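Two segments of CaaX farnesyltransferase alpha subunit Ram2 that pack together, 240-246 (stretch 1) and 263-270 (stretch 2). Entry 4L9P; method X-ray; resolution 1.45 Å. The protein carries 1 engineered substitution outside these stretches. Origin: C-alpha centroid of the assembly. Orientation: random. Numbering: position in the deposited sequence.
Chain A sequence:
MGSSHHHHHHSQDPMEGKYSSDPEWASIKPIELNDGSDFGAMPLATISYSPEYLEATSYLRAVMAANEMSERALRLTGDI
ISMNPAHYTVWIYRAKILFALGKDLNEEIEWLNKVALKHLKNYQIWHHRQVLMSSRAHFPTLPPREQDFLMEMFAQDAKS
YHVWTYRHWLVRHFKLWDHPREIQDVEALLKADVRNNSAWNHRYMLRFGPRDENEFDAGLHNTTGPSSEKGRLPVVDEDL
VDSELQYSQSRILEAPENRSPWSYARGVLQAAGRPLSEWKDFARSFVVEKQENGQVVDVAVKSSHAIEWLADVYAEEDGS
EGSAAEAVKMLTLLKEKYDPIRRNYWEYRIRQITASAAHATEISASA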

# COMPACT_ATOMS: atom_id res chain seq x y z
N LEU A 240 -19.15 27.82 5.95
CA LEU A 240 -18.06 27.10 5.27
C LEU A 240 -18.58 25.77 4.69
O LEU A 240 -18.29 25.42 3.54
N VAL A 241 -19.33 25.02 5.49
CA VAL A 241 -19.89 23.79 4.97
C VAL A 241 -20.75 24.09 3.73
O VAL A 241 -20.58 23.41 2.67
N ASP A 242 -21.66 25.07 3.82
CA ASP A 242 -22.47 25.38 2.64
C ASP A 242 -21.63 25.75 1.41
O ASP A 242 -21.91 25.31 0.30
N SER A 243 -20.59 26.57 1.61
CA SER A 243 -19.71 26.99 0.53
C SER A 243 -18.99 25.78 -0.10
O SER A 243 -18.88 25.66 -1.33
N GLU A 244 -18.52 24.86 0.72
CA GLU A 244 -17.80 23.70 0.18
C GLU A 244 -18.72 22.74 -0.55
O GLU A 244 -18.33 22.12 -1.54
N LEU A 245 -19.95 22.62 -0.06
CA LEU A 245 -20.93 21.82 -0.79
C LEU A 245 -21.31 22.46 -2.13
O LEU A 245 -21.48 21.75 -3.15
N GLN A 246 -21.47 23.79 -2.15
CA GLN A 246 -21.77 24.42 -3.41
C GLN A 246 -20.62 24.26 -4.40
O GLN A 246 -20.84 24.00 -5.61
N SER A 263 -17.22 11.92 -3.44
CA SER A 263 -16.62 11.41 -2.20
C SER A 263 -16.29 12.58 -1.27
O SER A 263 -16.46 12.49 -0.06
N TYR A 264 -15.79 13.68 -1.82
CA TYR A 264 -15.47 14.85 -0.99
C TYR A 264 -16.76 15.34 -0.31
O TYR A 264 -16.79 15.58 0.91
N ALA A 265 -17.85 15.44 -1.06
CA ALA A 265 -19.12 15.90 -0.46
C ALA A 265 -19.63 14.98 0.63
O ALA A 265 -20.12 15.44 1.67
N ARG A 266 -19.51 13.67 0.42
CA ARG A 266 -19.85 12.74 1.52
C ARG A 266 -19.00 13.06 2.75
O ARG A 266 -19.50 13.03 3.87
N GLY A 267 -17.71 13.31 2.55
CA GLY A 267 -16.87 13.62 3.68
C GLY A 267 -17.27 14.93 4.34
O GLY A 267 -17.24 15.04 5.58
N VAL A 268 -17.63 15.93 3.55
CA VAL A 268 -18.08 17.19 4.16
C VAL A 268 -19.35 17.01 4.98
O VAL A 268 -19.44 17.53 6.10
N LEU A 269 -20.31 16.26 4.42
CA LEU A 269 -21.58 16.03 5.17
C LEU A 269 -21.31 15.26 6.46
O LEU A 269 -21.87 15.57 7.50
N GLN A 270 -20.45 14.23 6.39
CA GLN A 270 -20.09 13.52 7.64
C GLN A 270 -19.44 14.45 8.66
O GLN A 270 -19.76 14.42 9.86

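Both stretches are helical, and their N-to-C directions differ by 166°, so they run nearly antiparallel, with a closest axial approach of 10.0 Å. The register follows from the nearest CA pairs: Leu 245 CA lies 6.2 Å from Ala 265 CA, and Val 241 CA lies 6.9 Å from Val 268 CA. Advancing along the second helix therefore means moving back along the first. The contact buries 292 Å², counting both sides.

Ser 263 (chi1 m) is out of reach of the first stretch. Tyr 264 behaves differently. Its CA-to-CB bond points sideways, but chi1 at 180° (t) and chi2 at 79° bring the phenol end nearer the first helix. There Tyr 264 OH donates a hydrogen bond to Glu 244 OE1 at 2.6 Å, a short distance. The carboxylate oxygen sits at the edge of the ring, near its plane, as suits an in-plane hydroxyl donor. Glu 244 points toward the second helix and folds its chain through chi1 m and chi2 m, with chi3 at -50°; both of its carboxylate oxygens also have hydrogen-bonding partners elsewhere in the structure.

Ala 265, sideways, offers only a methyl group, and Leu 245 CD2 lies 4.2 Å from Ala 265 CB. The same methyl carbon of Leu 245 is 4.1 Å from Ala 265 O, so it rests against backbone as well as side chain. Arg 266 points away and Gly 267 has no side chain; neither touches the first stretch.

Val 268 points toward the first helix, with chi1 t. Its CG1 meets two residues one helical turn apart: Val 241 CG1 at 3.9 Å and Leu 245 CD2 at 3.8 Å. Val 241, also chi1 t, approaches from a sideways CA-to-CB bond.

Leu 269 starts sideways, but its m, t rotamer (chi1 -65°, chi2 165°) brings its end nearer, and Leu 269 CD2 comes within 3.7 Å of Leu 245 CD1. Leu 245 has the same m, t combination and likewise turns its end inward from a sideways start. With 71 Å² covered, it has the largest covered area of any residue here: CD2 packs against Ala 265 and Val 268 and also reaches Leu 269, whose closest contact is with CD1. Gln 270, chi1 t and chi2 p, is out of reach of the first helix. The interface thus combines an apolar cluster centred on Leu 245 with one polar link between Tyr 264 and Glu 244.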

# COMPACT_ATOMS: atom_id res chain seq x y z
CB LEU A 240 -16.96 26.78 6.26
CG LEU A 240 -15.79 25.98 5.64
CD1 LEU A 240 -15.20 26.77 4.46
CD2 LEU A 240 -14.69 25.77 6.71
CB VAL A 241 -20.67 23.03 6.05
CG1 VAL A 241 -21.46 21.88 5.45
CG2 VAL A 241 -19.68 22.51 7.14
CB ASP A 242 -23.39 26.59 2.90
CG ASP A 242 -24.47 26.33 3.92
OD1 ASP A 242 -24.72 25.15 4.25
OD2 ASP A 242 -25.08 27.35 4.38
CB SER A 243 -18.66 27.97 1.11
OG SER A 243 -17.68 28.33 0.15
CB GLU A 244 -17.10 22.99 1.34
CG GLU A 244 -15.89 23.79 1.81
CD GLU A 244 -14.82 23.91 0.74
OE1 GLU A 244 -14.45 22.86 0.16
OE2 GLU A 244 -14.32 25.05 0.50
CB LEU A 245 -22.16 21.54 0.09
CG LEU A 245 -21.91 20.68 1.32
CD1 LEU A 245 -23.15 20.69 2.18
CD2 LEU A 245 -21.52 19.22 0.91
CB GLN A 246 -22.06 25.93 -3.17
CG GLN A 246 -22.41 26.71 -4.41
CD GLN A 246 -22.82 28.14 -4.04
OE1 GLN A 246 -21.97 29.03 -3.90
NE2 GLN A 246 -24.13 28.36 -3.87
CB SER A 263 -15.37 10.61 -2.51
OG SER A 263 -15.72 9.48 -3.33
CB TYR A 264 -14.86 15.92 -1.88
CG TYR A 264 -14.48 17.16 -1.15
CD1 TYR A 264 -13.29 17.20 -0.40
CD2 TYR A 264 -15.30 18.30 -1.16
CE1 TYR A 264 -12.94 18.33 0.30
CE2 TYR A 264 -14.96 19.48 -0.45
CZ TYR A 264 -13.78 19.47 0.28
OH TYR A 264 -13.41 20.59 1.01
CB ALA A 265 -20.22 16.09 -1.54
CB ARG A 266 -19.65 11.29 1.11
CG ARG A 266 -20.66 10.82 0.09
CD ARG A 266 -20.34 9.47 -0.42
NE ARG A 266 -21.39 8.86 -1.27
CZ ARG A 266 -22.36 8.05 -0.83
NH1 ARG A 266 -22.51 7.79 0.45
NH2 ARG A 266 -23.20 7.52 -1.72
CB VAL A 268 -18.34 18.24 3.08
CG1 VAL A 268 -18.96 19.53 3.69
CG2 VAL A 268 -17.01 18.55 2.33
CB LEU A 269 -22.64 15.36 4.29
CG LEU A 269 -23.10 16.24 3.12
CD1 LEU A 269 -23.87 15.41 2.07
CD2 LEU A 269 -24.01 17.36 3.62
CB GLN A 270 -19.13 12.37 7.31
CG GLN A 270 -18.48 11.67 8.54
CD GLN A 270 -19.45 10.75 9.30
OE1 GLN A 270 -20.66 10.67 9.00
NE2 GLN A 270 -18.91 10.06 10.30